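Local coordinates for protein putative aspartate aminotransferase (Thermus thermophilus, PDB 1IUG) that probably transfers amino groups between amino acids and 2-oxo acids, as a class-V aminotransferase using pyridoxal 5'-phosphate, at residues A[117-130]-A[146-160]. Sequence-based numbering, arbitrary orientation.
Sequences VAKEGYAGLLLVHS and AFKEKNPEGLVGADM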
ATOM      1  N   VAL A 117      14.110 -26.353  16.675  1.00 34.06           N
ATOM      2  CA  VAL A 117      13.176 -26.460  15.560  1.00 34.98           C
ATOM      3  C   VAL A 117      13.254 -27.796  14.831  1.00 35.62           C
ATOM      4  O   VAL A 117      12.526 -28.025  13.861  1.00 34.60           O
ATOM      5  CB  VAL A 117      13.352 -25.298  14.550  1.00 35.69           C
ATOM      6  CG1 VAL A 117      13.113 -23.963  15.246  1.00 34.01           C
ATOM      7  CG2 VAL A 117      14.742 -25.341  13.908  1.00 36.00           C
ATOM      8  N   ALA A 118      14.138 -28.678  15.292  1.00 37.31           N
ATOM      9  CA  ALA A 118      14.284 -29.996  14.682  1.00 39.28           C
ATOM     10  C   ALA A 118      13.157 -30.904  15.192  1.00 40.23           C
ATOM     11  O   ALA A 118      13.398 -31.868  15.916  1.00 41.38           O
ATOM     12  CB  ALA A 118      15.660 -30.585  15.013  1.00 40.10           C
ATOM     13  N   LYS A 119      11.927 -30.550  14.827  1.00 41.63           N
ATOM     14  CA  LYS A 119      10.715 -31.270  15.216  1.00 42.54           C
ATOM     15  C   LYS A 119      10.047 -31.854  13.978  1.00 42.75           C
ATOM     16  O   LYS A 119       9.862 -31.150  12.988  1.00 42.46           O
ATOM     17  CB  LYS A 119       9.682 -30.299  15.792  1.00 46.13           C
ATOM     18  CG  LYS A 119       9.939 -29.567  17.092  1.00 47.79           C
ATOM     19  CD  LYS A 119      10.142 -30.487  18.268  1.00 52.49           C
ATOM     20  CE  LYS A 119      10.343 -29.679  19.548  1.00 54.36           C
ATOM     21  NZ  LYS A 119      10.271 -28.197  19.330  1.00 50.89           N
ATOM     22  N   GLU A 120       9.617 -33.108  14.047  1.00 43.30           N
ATOM     23  CA  GLU A 120       8.924 -33.717  12.916  1.00 45.35           C
ATOM     24  C   GLU A 120       7.420 -33.489  13.087  1.00 43.31           C
ATOM     25  O   GLU A 120       6.933 -33.375  14.214  1.00 43.65           O
ATOM     26  CB  GLU A 120       9.226 -35.217  12.825  1.00 48.39           C
ATOM     27  CG  GLU A 120       8.916 -35.997  14.096  1.00 54.42           C
ATOM     28  CD  GLU A 120       9.113 -37.495  13.934  1.00 59.01           C
ATOM     29  OE1 GLU A 120      10.122 -37.913  13.320  1.00 59.70           O
ATOM     30  OE2 GLU A 120       8.254 -38.258  14.433  1.00 61.25           O
ATOM     31  N   GLY A 121       6.704 -33.373  11.973  1.00 41.73           N
ATOM     32  CA  GLY A 121       5.264 -33.176  12.032  1.00 41.07           C
ATOM     33  C   GLY A 121       4.723 -31.800  11.669  1.00 40.17           C
ATOM     34  O   GLY A 121       3.522 -31.553  11.805  1.00 39.52           O
ATOM     35  N   TYR A 122       5.588 -30.905  11.197  1.00 39.22           N
ATOM     36  CA  TYR A 122       5.150 -29.559  10.834  1.00 37.00           C
ATOM     37  C   TYR A 122       5.253 -29.291   9.343  1.00 34.88           C
ATOM     38  O   TYR A 122       6.196 -29.724   8.677  1.00 35.79           O
ATOM     39  CB  TYR A 122       5.936 -28.505  11.616  1.00 37.20           C
ATOM     40  CG  TYR A 122       5.894 -28.714  13.108  1.00 36.88           C
ATOM     41  CD1 TYR A 122       6.781 -29.591  13.724  1.00 37.73           C
ATOM     42  CD2 TYR A 122       4.941 -28.073  13.903  1.00 38.12           C
ATOM     43  CE1 TYR A 122       6.719 -29.833  15.089  1.00 37.05           C
ATOM     44  CE2 TYR A 122       4.875 -28.307  15.282  1.00 36.35           C
ATOM     45  CZ  TYR A 122       5.770 -29.190  15.863  1.00 38.60           C
ATOM     46  OH  TYR A 122       5.731 -29.454  17.213  1.00 38.04           O
ATOM     47  N   ALA A 123       4.250 -28.596   8.821  1.00 33.55           N
ATOM     48  CA  ALA A 123       4.203 -28.242   7.409  1.00 32.86           C
ATOM     49  C   ALA A 123       5.119 -27.051   7.112  1.00 32.05           C
ATOM     50  O   ALA A 123       5.590 -26.888   5.986  1.00 30.69           O
ATOM     51  CB  ALA A 123       2.775 -27.923   7.006  1.00 32.64           C
ATOM     52  N   GLY A 124       5.381 -26.231   8.128  1.00 31.67           N
ATOM     53  CA  GLY A 124       6.231 -25.073   7.927  1.00 31.13           C
ATOM     54  C   GLY A 124       6.857 -24.449   9.162  1.00 30.58           C
ATOM     55  O   GLY A 124       6.476 -24.741  10.295  1.00 30.01           O
ATOM     56  N   LEU A 125       7.856 -23.605   8.910  1.00 30.51           N
ATOM     57  CA  LEU A 125       8.589 -22.869   9.936  1.00 29.01           C
ATOM     58  C   LEU A 125       8.659 -21.410   9.477  1.00 28.99           C
ATOM     59  O   LEU A 125       8.938 -21.126   8.303  1.00 28.34           O
ATOM     60  CB  LEU A 125      10.011 -23.421  10.083  1.00 28.57           C
ATOM     61  CG  LEU A 125      10.974 -22.627  10.974  1.00 29.03           C
ATOM     62  CD1 LEU A 125      10.521 -22.664  12.426  1.00 29.21           C
ATOM     63  CD2 LEU A 125      12.381 -23.181  10.847  1.00 29.21           C
ATOM     64  N   LEU A 126       8.341 -20.491  10.383  1.00 27.01           N
ATOM     65  CA  LEU A 126       8.384 -19.069  10.061  1.00 27.14           C
ATOM     66  C   LEU A 126       9.454 -18.438  10.924  1.00 26.01           C
ATOM     67  O   LEU A 126       9.434 -18.571  12.150  1.00 27.42           O
ATOM     68  CB  LEU A 126       7.027 -18.410  10.313  1.00 27.19           C
ATOM     69  CG  LEU A 126       5.854 -18.926   9.479  1.00 29.57           C
ATOM     70  CD1 LEU A 126       4.573 -18.202   9.898  1.00 26.88           C
ATOM     71  CD2 LEU A 126       6.137 -18.726   7.992  1.00 28.65           C
ATOM     72  N   LEU A 127      10.397 -17.759  10.284  1.00 25.90           N
ATOM     73  CA  LEU A 127      11.499 -17.133  11.001  1.00 26.44           C
ATOM     74  C   LEU A 127      11.709 -15.671  10.642  1.00 25.34           C
ATOM     75  O   LEU A 127      11.440 -15.251   9.520  1.00 23.58           O
ATOM     76  CB  LEU A 127      12.799 -17.889  10.707  1.00 27.04           C
ATOM     77  CG  LEU A 127      12.924 -19.352  11.132  1.00 27.76           C
ATOM     78  CD1 LEU A 127      14.094 -19.994  10.390  1.00 28.38           C
ATOM     79  CD2 LEU A 127      13.107 -19.451  12.639  1.00 24.34           C
ATOM     80  N   VAL A 128      12.185 -14.905  11.616  1.00 25.73           N
ATOM     81  CA  VAL A 128      12.503 -13.500  11.409  1.00 25.71           C
ATOM     82  C   VAL A 128      14.032 -13.450  11.382  1.00 25.39           C
ATOM     83  O   VAL A 128      14.693 -13.758  12.378  1.00 25.61           O
ATOM     84  CB  VAL A 128      11.939 -12.601  12.536  1.00 24.42           C
ATOM     85  CG1 VAL A 128      12.434 -11.174  12.370  1.00 22.72           C
ATOM     86  CG2 VAL A 128      10.422 -12.610  12.488  1.00 21.31           C
ATOM     87  N   HIS A 129      14.581 -13.130  10.215  1.00 23.83           N
ATOM     88  CA  HIS A 129      16.025 -13.069  10.018  1.00 24.14           C
ATOM     89  C   HIS A 129      16.676 -12.029  10.932  1.00 23.85           C
ATOM     90  O   HIS A 129      17.567 -12.349  11.723  1.00 23.65           O
ATOM     91  CB  HIS A 129      16.337 -12.772   8.550  1.00 23.36           C
ATOM     92  CG  HIS A 129      17.753 -13.059   8.164  1.00 24.33           C
ATOM     93  ND1 HIS A 129      18.671 -13.588   9.046  1.00 25.33           N
ATOM     94  CD2 HIS A 129      18.406 -12.899   6.990  1.00 23.49           C
ATOM     95  CE1 HIS A 129      19.830 -13.739   8.431  1.00 24.99           C
ATOM     96  NE2 HIS A 129      19.696 -13.328   7.184  1.00 25.89           N
ATOM     97  N   SER A 130      16.219 -10.788  10.820  1.00 22.81           N
ATOM     98  CA  SER A 130      16.727  -9.702  11.640  1.00 23.05           C
ATOM     99  C   SER A 130      15.570  -9.168  12.487  1.00 23.50           C
ATOM    100  O   SER A 130      14.643  -8.542  11.965  1.00 24.21           O
ATOM    101  CB  SER A 130      17.309  -8.604  10.749  1.00 21.61           C
ATOM    102  OG  SER A 130      17.662  -7.464  11.510  1.00 24.89           O
ATOM    103  N   ALA A 146      17.939 -27.722   9.759  1.00 34.38           N
ATOM    104  CA  ALA A 146      17.657 -28.558  10.924  1.00 32.08           C
ATOM    105  C   ALA A 146      16.174 -28.936  10.844  1.00 32.50           C
ATOM    106  O   ALA A 146      15.795 -30.082  11.099  1.00 31.84           O
ATOM    107  CB  ALA A 146      17.941 -27.798  12.209  1.00 32.03           C
ATOM    108  N   PHE A 147      15.351 -27.969  10.438  1.00 30.37           N
ATOM    109  CA  PHE A 147      13.913 -28.174  10.285  1.00 30.35           C
ATOM    110  C   PHE A 147      13.628 -29.075   9.076  1.00 30.98           C
ATOM    111  O   PHE A 147      12.760 -29.945   9.134  1.00 29.83           O
ATOM    112  CB  PHE A 147      13.210 -26.819  10.110  1.00 29.16           C
ATOM    113  CG  PHE A 147      11.729 -26.925   9.872  1.00 27.50           C
ATOM    114  CD1 PHE A 147      10.850 -27.122  10.937  1.00 28.32           C
ATOM    115  CD2 PHE A 147      11.210 -26.821   8.585  1.00 27.88           C
ATOM    116  CE1 PHE A 147       9.475 -27.214  10.723  1.00 27.16           C
ATOM    117  CE2 PHE A 147       9.835 -26.911   8.360  1.00 27.83           C
ATOM    118  CZ  PHE A 147       8.968 -27.107   9.432  1.00 27.65           C
ATOM    119  N   LYS A 148      14.356 -28.846   7.985  1.00 32.98           N
ATOM    120  CA  LYS A 148      14.209 -29.621   6.751  1.00 36.42           C
ATOM    121  C   LYS A 148      14.572 -31.103   6.931  1.00 37.19           C
ATOM    122  O   LYS A 148      14.020 -31.967   6.246  1.00 36.23           O
ATOM    123  CB  LYS A 148      15.096 -29.036   5.645  1.00 38.54           C
ATOM    124  CG  LYS A 148      14.568 -27.804   4.909  1.00 42.24           C
ATOM    125  CD  LYS A 148      13.248 -28.074   4.208  1.00 45.20           C
ATOM    126  CE  LYS A 148      12.730 -26.849   3.439  1.00 46.18           C
ATOM    127  NZ  LYS A 148      13.604 -25.648   3.508  1.00 43.65           N
ATOM    128  N   GLU A 149      15.536 -31.383   7.807  1.00 39.22           N
ATOM    129  CA  GLU A 149      15.964 -32.759   8.066  1.00 43.05           C
ATOM    130  C   GLU A 149      14.828 -33.599   8.622  1.00 41.71           C
ATOM    131  O   GLU A 149      14.685 -34.770   8.275  1.00 42.93           O
ATOM    132  CB  GLU A 149      17.135 -32.796   9.054  1.00 46.96           C
ATOM    133  CG  GLU A 149      18.495 -32.508   8.434  1.00 53.47           C
ATOM    134  CD  GLU A 149      19.649 -32.665   9.419  1.00 57.42           C
ATOM    135  OE1 GLU A 149      19.469 -33.317  10.475  1.00 59.53           O
ATOM    136  OE2 GLU A 149      20.747 -32.136   9.126  1.00 59.05           O
ATOM    137  N   LYS A 150      14.032 -32.988   9.492  1.00 40.88           N
ATOM    138  CA  LYS A 150      12.901 -33.656  10.116  1.00 39.99           C
ATOM    139  C   LYS A 150      11.599 -33.449   9.344  1.00 39.61           C
ATOM    140  O   LYS A 150      10.625 -34.178   9.548  1.00 40.08           O
ATOM    141  CB  LYS A 150      12.751 -33.172  11.564  1.00 41.90           C
ATOM    142  CG  LYS A 150      13.931 -33.534  12.465  1.00 42.72           C
ATOM    143  CD  LYS A 150      14.115 -35.050  12.540  1.00 45.93           C
ATOM    144  CE  LYS A 150      15.285 -35.473  13.429  1.00 47.26           C
ATOM    145  NZ  LYS A 150      16.027 -34.343  14.051  1.00 49.18           N
ATOM    146  N   ASN A 151      11.585 -32.454   8.458  1.00 38.53           N
ATOM    147  CA  ASN A 151      10.404 -32.154   7.648  1.00 38.02           C
ATOM    148  C   ASN A 151      10.818 -31.910   6.195  1.00 39.32           C
ATOM    149  O   ASN A 151      10.800 -30.775   5.712  1.00 39.62           O
ATOM    150  CB  ASN A 151       9.672 -30.923   8.199  1.00 35.81           C
ATOM    151  CG  ASN A 151       9.286 -31.073   9.655  1.00 33.72           C
ATOM    152  OD1 ASN A 151       8.258 -31.660   9.977  1.00 33.57           O
ATOM    153  ND2 ASN A 151      10.112 -30.537  10.544  1.00 30.95           N
ATOM    154  N   PRO A 152      11.176 -32.985   5.472  1.00 40.27           N
ATOM    155  CA  PRO A 152      11.606 -32.950   4.069  1.00 40.00           C
ATOM    156  C   PRO A 152      10.634 -32.240   3.130  1.00 38.72           C
ATOM    157  O   PRO A 152      11.043 -31.674   2.119  1.00 37.55           O
ATOM    158  CB  PRO A 152      11.722 -34.432   3.715  1.00 40.53           C
ATOM    159  CG  PRO A 152      12.099 -35.054   5.013  1.00 41.69           C
ATOM    160  CD  PRO A 152      11.161 -34.372   5.968  1.00 40.75           C
ATOM    161  N   GLU A 153       9.350 -32.291   3.459  1.00 39.49           N
ATOM    162  CA  GLU A 153       8.325 -31.657   2.640  1.00 40.32           C
ATOM    163  C   GLU A 153       7.868 -30.304   3.191  1.00 38.19           C
ATOM    164  O   GLU A 153       6.954 -29.682   2.647  1.00 37.28           O
ATOM    165  CB  GLU A 153       7.129 -32.601   2.479  1.00 43.35           C
ATOM    166  CG  GLU A 153       7.445 -33.901   1.735  1.00 48.68           C
ATOM    167  CD  GLU A 153       7.616 -33.711   0.231  1.00 52.58           C
ATOM    168  OE1 GLU A 153       8.412 -32.843  -0.191  1.00 56.09           O
ATOM    169  OE2 GLU A 153       6.951 -34.442  -0.539  1.00 55.94           O
ATOM    170  N   GLY A 154       8.529 -29.840   4.248  1.00 35.34           N
ATOM    171  CA  GLY A 154       8.165 -28.573   4.860  1.00 33.67           C
ATOM    172  C   GLY A 154       8.654 -27.327   4.143  1.00 32.24           C
ATOM    173  O   GLY A 154       9.550 -27.384   3.295  1.00 31.62           O
ATOM    174  N   LEU A 155       8.053 -26.194   4.492  1.00 31.03           N
ATOM    175  CA  LEU A 155       8.415 -24.909   3.898  1.00 30.90           C
ATOM    176  C   LEU A 155       8.946 -23.962   4.962  1.00 29.01           C
ATOM    177  O   LEU A 155       8.452 -23.947   6.091  1.00 29.29           O
ATOM    178  CB  LEU A 155       7.200 -24.268   3.221  1.00 30.73           C
ATOM    179  CG  LEU A 155       6.644 -24.905   1.948  1.00 30.27           C
ATOM    180  CD1 LEU A 155       5.259 -24.348   1.671  1.00 31.92           C
ATOM    181  CD2 LEU A 155       7.572 -24.646   0.775  1.00 28.84           C
ATOM    182  N   VAL A 156       9.967 -23.191   4.603  1.00 27.47           N
ATOM    183  CA  VAL A 156      10.560 -22.220   5.519  1.00 26.55           C
ATOM    184  C   VAL A 156      10.343 -20.805   4.977  1.00 27.29           C
ATOM    185  O   VAL A 156      10.887 -20.441   3.930  1.00 28.64           O
ATOM    186  CB  VAL A 156      12.075 -22.466   5.715  1.00 28.08           C
ATOM    187  CG1 VAL A 156      12.669 -21.413   6.652  1.00 25.38           C
ATOM    188  CG2 VAL A 156      12.316 -23.866   6.277  1.00 26.91           C
ATOM    189  N   GLY A 157       9.492 -20.044   5.662  1.00 26.71           N
ATOM    190  CA  GLY A 157       9.208 -18.673   5.269  1.00 25.55           C
ATOM    191  C   GLY A 157      10.003 -17.732   6.157  1.00 27.06           C
ATOM    192  O   GLY A 157      10.119 -17.973   7.361  1.00 25.34           O
ATOM    193  N   ALA A 158      10.544 -16.657   5.585  1.00 25.01           N
ATOM    194  CA  ALA A 158      11.341 -15.731   6.381  1.00 25.47           C
ATOM    195  C   ALA A 158      11.024 -14.248   6.227  1.00 25.16           C
ATOM    196  O   ALA A 158      10.632 -13.782   5.157  1.00 25.96           O
ATOM    197  CB  ALA A 158      12.815 -15.963   6.115  1.00 24.67           C
ATOM    198  N   ASP A 159      11.177 -13.527   7.331  1.00 24.63           N
ATOM    199  CA  ASP A 159      10.976 -12.087   7.369  1.00 23.43           C
ATOM    200  C   ASP A 159      12.386 -11.532   7.192  1.00 22.64           C
ATOM    201  O   ASP A 159      13.220 -11.663   8.087  1.00 21.37           O
ATOM    202  CB  ASP A 159      10.400 -11.667   8.732  1.00 23.48           C
ATOM    203  CG  ASP A 159      10.311 -10.138   8.915  1.00 25.23           C
ATOM    204  OD1 ASP A 159      11.078  -9.376   8.291  1.00 25.94           O
ATOM    205  OD2 ASP A 159       9.478  -9.694   9.726  1.00 25.50           O
ATOM    206  N   MET A 160      12.655 -10.959   6.022  1.00 22.47           N
ATOM    207  CA  MET A 160      13.960 -10.378   5.723  1.00 22.63           C
ATOM    208  C   MET A 160      13.827  -8.865   5.533  1.00 23.31           C
ATOM    209  O   MET A 160      14.591  -8.252   4.776  1.00 22.21           O
ATOM    210  CB  MET A 160      14.550 -11.008   4.456  1.00 23.00           C
ATOM    211  CG  MET A 160      14.978 -12.467   4.593  1.00 22.35           C
ATOM    212  SD  MET A 160      15.607 -13.095   3.013  1.00 26.05           S
ATOM    213  CE  MET A 160      16.035 -14.750   3.434  1.00 22.31           C
TER
HETATM  214  O   HOH W   1       7.599 -34.983   9.167  1.00 50.21           O
HETATM  215  O   HOH W   2      14.257  -9.042   9.222  1.00 27.37           O
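Strands 124-128 and 155-159 run parallel, their axes 4.6 Å apart at closest approach and inclined by 21°. Leu-125 N donates to Leu-155 O, and Leu-125 O accepts from Gly-157 N. Leu-127 does the same between Gly-157 O and Asp-159 N. The ladder is closed by Leu-155 N to Ala-123 O at one end and His-129 N to Asp-159 O at the other.

On one side of the sheet, helix 140-150 lays Phe-147 against strand 124-128. Leu-125 CB sits over the centre of the ring, 3.6 Å from its centroid, a CH-pi contact. With CG anti to the backbone N (chi1 171°), Leu-125 runs along the Phe-147 side chain, and its CD2 meets Phe-147 CB at 3.8 Å. Tyr-122 CB meets the ring edge. Gly-154 lies close by; a CB there would clash with Phe-147 CE2.

Asn-151 ND2 lies over the opposite face of that ring, toward the rim. It donates to Lys-119 O, where the modelled 2.5 Å is doubtfully short, and to Phe-147 O at 3.1 Å. Both acceptors lie near the amide plane. Asn-151 OD1 takes Tyr-122 N at 3.0 Å, from above its carbonyl plane, and Gly-121 N weakly. With an alanine here, Lys-119 O and Tyr-122 N would probably lose their side-chain mates, and the loop 119-122 its tie to the helix end.

On the other side of the sheet, Val-128 CG2 packs on Asp-159 CB at 3.9 Å, with Phe-90 of helix 85-96 against both residues. Strand 124-128, helix 140-150 and strand 155-159 form a beta-alpha-beta crossover in the seven-stranded mixed sheet of the large domain, characteristic of fold-type I pyridoxal-phosphate enzymes.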